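PDB 4Q82: Phospholipase/Carboxylesterase from Haliangium ochraceum, which probably hydrolyses ester bonds, as a phospholipase or carboxylesterase with an alpha/beta-hydrolase-type fold. Local coordinates for residues Leu53-Leu58 with Ala98-Val103; Asp59-Gly64 with Leu145-Asp150. All coordinates share one frame; numbering follows the deposited sequence. Where two conformers were deposited one is given.

Contact 1: residues Leu53-Leu58 with Ala98-Val103; sequences LSVRAL and AALDKV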
loop_
_atom_site.group_PDB
_atom_site.type_symbol
_atom_site.label_atom_id
_atom_site.label_comp_id
_atom_site.label_asym_id
_atom_site.label_seq_id
_atom_site.Cartn_x
_atom_site.Cartn_y
_atom_site.Cartn_z
ATOM N N LEU A 53 10.514 12.725 6.990
ATOM C CA LEU A 53 9.671 11.730 7.666
ATOM C C LEU A 53 9.242 12.259 9.022
ATOM O O LEU A 53 10.104 12.599 9.841
ATOM C CB LEU A 53 10.442 10.430 7.837
ATOM C CG LEU A 53 9.728 9.323 8.625
ATOM C CD1 LEU A 53 8.509 8.854 7.823
ATOM C CD2 LEU A 53 10.700 8.171 8.876
ATOM N N SER A 54 7.934 12.365 9.257
ATOM C CA SER A 54 7.409 12.908 10.516
ATOM C C SER A 54 6.387 11.976 11.151
ATOM O O SER A 54 5.526 11.431 10.457
ATOM C CB SER A 54 6.753 14.268 10.300
ATOM O OG SER A 54 7.662 15.168 9.697
ATOM N N VAL A 55 6.469 11.816 12.470
ATOM C CA VAL A 55 5.507 10.999 13.202
ATOM C C VAL A 55 4.251 11.822 13.459
ATOM O O VAL A 55 4.319 13.012 13.811
ATOM C CB VAL A 55 6.116 10.471 14.529
ATOM C CG1 VAL A 55 6.217 11.581 15.577
ATOM C CG2 VAL A 55 5.330 9.270 15.057
ATOM N N ARG A 56 3.094 11.207 13.251
ATOM C CA ARG A 56 1.818 11.889 13.460
ATOM C C ARG A 56 0.954 11.030 14.365
ATOM O O ARG A 56 0.118 10.257 13.893
ATOM C CB ARG A 56 1.113 12.156 12.135
ATOM C CG ARG A 56 1.930 12.989 11.156
ATOM C CD ARG A 56 1.980 14.462 11.589
ATOM N NE ARG A 56 2.765 15.234 10.626
ATOM C CZ ARG A 56 3.577 16.240 10.940
ATOM N NH1 ARG A 56 3.712 16.629 12.202
ATOM N NH2 ARG A 56 4.253 16.871 9.984
ATOM N N ALA A 57 1.173 11.158 15.672
ATOM C CA ALA A 57 0.546 10.271 16.645
ATOM C C ALA A 57 -0.971 10.411 16.659
ATOM O O ALA A 57 -1.524 11.461 16.314
ATOM C CB ALA A 57 1.105 10.529 18.039
ATOM N N LEU A 58 -1.637 9.329 17.040
ATOM C CA LEU A 58 -3.082 9.313 17.157
ATOM C C LEU A 58 -3.554 10.464 18.043
ATOM O O LEU A 58 -2.956 10.730 19.089
ATOM C CB LEU A 58 -3.538 7.983 17.727
ATOM C CG LEU A 58 -5.042 7.779 17.846
ATOM C CD1 LEU A 58 -5.659 7.881 16.467
ATOM C CD2 LEU A 58 -5.321 6.431 18.469
ATOM N N ALA A 98 5.471 6.274 20.582
ATOM C CA ALA A 98 6.261 5.119 20.964
ATOM C C ALA A 98 5.844 3.906 20.136
ATOM O O ALA A 98 6.680 3.217 19.584
ATOM C CB ALA A 98 6.104 4.832 22.452
ATOM N N ALA A 99 4.540 3.672 20.038
ATOM C CA ALA A 99 4.035 2.506 19.332
ATOM C C ALA A 99 4.365 2.569 17.839
ATOM O O ALA A 99 4.596 1.532 17.191
ATOM C CB ALA A 99 2.526 2.389 19.537
ATOM N N LEU A 100 4.378 3.783 17.290
ATOM C CA LEU A 100 4.568 3.959 15.843
ATOM C C LEU A 100 5.930 3.492 15.382
ATOM O O LEU A 100 6.108 3.168 14.198
ATOM C CB LEU A 100 4.356 5.422 15.440
ATOM C CG LEU A 100 2.877 5.701 15.137
ATOM C CD1 LEU A 100 2.548 7.197 15.271
ATOM C CD2 LEU A 100 2.521 5.179 13.745
ATOM N N ASP A 101 6.900 3.449 16.294
ATOM C CA ASP A 101 8.229 2.987 15.917
ATOM C C ASP A 101 8.167 1.566 15.326
ATOM O O ASP A 101 8.962 1.224 14.453
ATOM C CB ASP A 101 9.188 3.042 17.110
ATOM C CG ASP A 101 9.902 4.392 17.233
ATOM O OD1 ASP A 101 9.889 5.184 16.260
ATOM O OD2 ASP A 101 10.502 4.654 18.300
ATOM N N LYS A 102 7.209 0.752 15.771
ATOM C CA LYS A 102 7.058 -0.612 15.226
ATOM C C LYS A 102 6.836 -0.614 13.718
ATOM O O LYS A 102 7.300 -1.517 13.022
ATOM C CB LYS A 102 5.882 -1.353 15.880
ATOM C CG LYS A 102 6.105 -1.756 17.327
ATOM C CD LYS A 102 4.867 -2.495 17.826
ATOM C CE LYS A 102 4.788 -2.573 19.350
ATOM N NZ LYS A 102 3.380 -2.910 19.777
ATOM N N VAL A 103 6.105 0.383 13.227
ATOM C CA VAL A 103 5.712 0.426 11.820
ATOM C C VAL A 103 6.940 0.639 10.924
ATOM O O VAL A 103 6.900 0.329 9.722
ATOM C CB VAL A 103 4.616 1.524 11.578
ATOM C CG1 VAL A 103 4.255 1.659 10.101
ATOM C CG2 VAL A 103 3.350 1.239 12.409
#
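L100 reaches out from segment 98-103 mainly through its CD1 methyl, and sets it against V55 and A57 of segment 53-58. The nearest meeting is with V55, whose CG2 lies 3.5 Å from CD1 of L100, closer than two carbons usually pack. The same V55 methyl also comes within 4.0 Å of CB of L100, so one branch of the valine rests along both the root and the end of the leucine. Its placement follows from a chi1 of 74°, which turns CG2 away from the backbone N and puts CG1 between N and the carbonyl carbon. The two side chains cross obliquely. Just beyond the end of the strand, the same CD1 of L100 is 3.9 Å from CA of A57, and it lies 4.1 Å from the carbonyl O of R56, the latter a plain contact with the backbone. A57 suits this place because its small side chain lets the leucine methyl come up to the main chain itself. A branched valine fits an edge strand, where its short, stiff side chain offers a compact apolar surface, while the longer leucine can bridge across to the strand. R56, alternating with V55, directs its CB to the other side, and its guanidinium forms a salt bridge with E69. The contact is modest, about 109 Å² in all, and wholly apolar between side chains. Strand 53-56 is the outermost strand at one end of the mixed sheet, pairing with strand 67-70 through S54 with E69 and R56 with F67. W68 of that neighbouring strand touches V55 and donates from NE1 to the carbonyl O of L100, tying helix 97-100 to the sheet beside it.

Contact 2: residues Asp59-Gly64 with Leu145-Asp150; sequences DTTEAG and LAFAVD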
loop_
_atom_site.group_PDB
_atom_site.type_symbol
_atom_site.label_atom_id
_atom_site.label_comp_id
_atom_site.label_asym_id
_atom_site.label_seq_id
_atom_site.Cartn_x
_atom_site.Cartn_y
_atom_site.Cartn_z
ATOM N N ASP A 59 -4.608 11.138 17.585
ATOM C CA ASP A 59 -5.247 12.282 18.259
ATOM C C ASP A 59 -4.458 13.587 18.136
ATOM O O ASP A 59 -4.790 14.572 18.792
ATOM C CB ASP A 59 -5.513 11.984 19.745
ATOM C CG ASP A 59 -6.465 10.802 19.957
ATOM O OD1 ASP A 59 -7.417 10.630 19.156
ATOM O OD2 ASP A 59 -6.254 10.039 20.926
ATOM N N THR A 60 -3.429 13.611 17.292
ATOM C CA THR A 60 -2.796 14.884 16.948
ATOM C C THR A 60 -3.261 15.338 15.571
ATOM O O THR A 60 -2.908 16.425 15.121
ATOM C CB THR A 60 -1.259 14.814 16.956
ATOM O OG1 THR A 60 -0.801 14.018 15.852
ATOM C CG2 THR A 60 -0.762 14.227 18.259
ATOM N N THR A 61 -4.045 14.497 14.899
ATOM C CA THR A 61 -4.645 14.864 13.617
ATOM C C THR A 61 -6.111 14.416 13.596
ATOM O O THR A 61 -6.595 13.793 14.541
ATOM C CB THR A 61 -3.890 14.232 12.398
ATOM O OG1 THR A 61 -4.223 12.846 12.290
ATOM C CG2 THR A 61 -2.367 14.384 12.515
ATOM N N GLU A 62 -6.806 14.715 12.502
ATOM C CA GLU A 62 -8.189 14.272 12.321
ATOM C C GLU A 62 -8.301 12.778 12.010
ATOM O O GLU A 62 -9.398 12.226 12.010
ATOM C CB GLU A 62 -8.863 15.064 11.197
ATOM C CG GLU A 62 -9.130 16.531 11.531
ATOM C CD GLU A 62 -9.695 16.717 12.931
ATOM O OE1 GLU A 62 -10.780 16.160 13.231
ATOM O OE2 GLU A 62 -9.051 17.424 13.736
ATOM N N ALA A 63 -7.168 12.139 11.724
ATOM C CA ALA A 63 -7.155 10.731 11.312
ATOM C C ALA A 63 -7.534 9.763 12.432
ATOM O O ALA A 63 -7.314 10.045 13.612
ATOM C CB ALA A 63 -5.784 10.364 10.761
ATOM N N GLY A 64 -8.092 8.613 12.056
ATOM C CA GLY A 64 -8.464 7.591 13.026
ATOM C C GLY A 64 -7.306 6.653 13.337
ATOM O O GLY A 64 -7.491 5.651 14.031
ATOM N N LEU A 145 -8.045 6.764 3.933
ATOM C CA LEU A 145 -7.875 7.328 2.595
ATOM C C LEU A 145 -8.643 8.650 2.432
ATOM O O LEU A 145 -8.159 9.573 1.771
ATOM C CB LEU A 145 -8.317 6.331 1.523
ATOM C CG LEU A 145 -7.380 5.164 1.201
ATOM C CD1 LEU A 145 -8.079 4.146 0.274
ATOM C CD2 LEU A 145 -6.100 5.670 0.580
ATOM N N ALA A 146 -9.837 8.750 3.030
ATOM C CA ALA A 146 -10.607 9.991 2.965
ATOM C C ALA A 146 -9.863 11.110 3.684
ATOM O O ALA A 146 -9.750 12.228 3.173
ATOM C CB ALA A 146 -11.992 9.804 3.569
ATOM N N PHE A 147 -9.362 10.803 4.877
ATOM C CA PHE A 147 -8.537 11.745 5.621
ATOM C C PHE A 147 -7.342 12.213 4.797
ATOM O O PHE A 147 -7.049 13.414 4.743
ATOM C CB PHE A 147 -8.035 11.129 6.924
ATOM C CG PHE A 147 -6.825 11.827 7.488
ATOM C CD1 PHE A 147 -6.971 12.946 8.294
ATOM C CD2 PHE A 147 -5.540 11.368 7.201
ATOM C CE1 PHE A 147 -5.866 13.589 8.811
ATOM C CE2 PHE A 147 -4.433 12.007 7.717
ATOM C CZ PHE A 147 -4.595 13.125 8.517
ATOM N N ALA A 148 -6.656 11.270 4.159
ATOM C CA ALA A 148 -5.416 11.588 3.447
ATOM C C ALA A 148 -5.664 12.581 2.315
ATOM O O ALA A 148 -4.941 13.569 2.151
ATOM C CB ALA A 148 -4.766 10.293 2.898
ATOM N N VAL A 149 -6.702 12.309 1.538
ATOM C CA VAL A 149 -7.040 13.130 0.393
ATOM C C VAL A 149 -7.537 14.507 0.844
ATOM O O VAL A 149 -7.291 15.509 0.177
ATOM C CB VAL A 149 -8.097 12.423 -0.483
ATOM C CG1 VAL A 149 -8.627 13.345 -1.554
ATOM C CG2 VAL A 149 -7.492 11.188 -1.119
ATOM N N ASP A 150 -8.225 14.562 1.978
ATOM C CA ASP A 150 -8.728 15.843 2.473
ATOM C C ASP A 150 -7.599 16.701 3.039
ATOM O O ASP A 150 -7.684 17.929 3.044
ATOM C CB ASP A 150 -9.804 15.630 3.541
ATOM C CG ASP A 150 -10.449 16.933 3.993
ATOM O OD1 ASP A 150 -10.674 17.817 3.138
ATOM O OD2 ASP A 150 -10.728 17.071 5.203
#
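T61 OG1 accepts a hydrogen bond from the backbone N of A63, 3.1 Å away, with an N-H...O angle of 154°. The bond joins a side-chain oxygen to the amide two residues on, which makes residues T61 to A63 an ST turn, and it holds T61 and A63 together on the side of the loop that meets F147. Threonine suits the position because its hydroxyl closes the turn while its CB and OG1 also touch the ring; OG1 approaches CZ of F147 obliquely at 3.8 Å. The main contact is a CH-pi interaction: CB of A63 stands 3.5 Å from the centroid of the F147 ring, only 2° off its normal, and is almost equally far from all the ring carbons. A methyl is small enough to sit over the centre of the face with the backbone close behind, the amide N of A63 being 3.5 Å from CE1 of F147. This turn belongs to the loop joining strands 53-56 and 67-70, an antiparallel pair at the edge of the sheet, and F147 meets it from helix 138-151, one of the helices packed against the sheet. The phenylalanine is long enough to span from helix to loop, its CG anti to the backbone N at chi1 160°. E62 touches the ring with its backbone C, 4.0 Å from CD1 of F147, and with CB, while its bent chain takes the carboxylate away from the ring. F67 and F144 also meet the F147 ring, their planes inclined to it.

How the contacts relate
Contacts 1 and 2 are neighbours at one end of the mixed sheet, their centres about 14 Å apart. Residues 53-58 and 59-64 are consecutive, running from the outermost strand into the loop before strand 67-70. Their partners follow later in the same order, 98-103 and then 145-150, so the two contacts cross along the chain. They also touch directly: CD1 of L58 lies 3.7 Å from C of G64. Through them a continuous piece of early chain meets first helix 97-100 and then helix 138-151, so the antiparallel edge of the probable alpha/beta-hydrolase domain is joined to two later, separate elements.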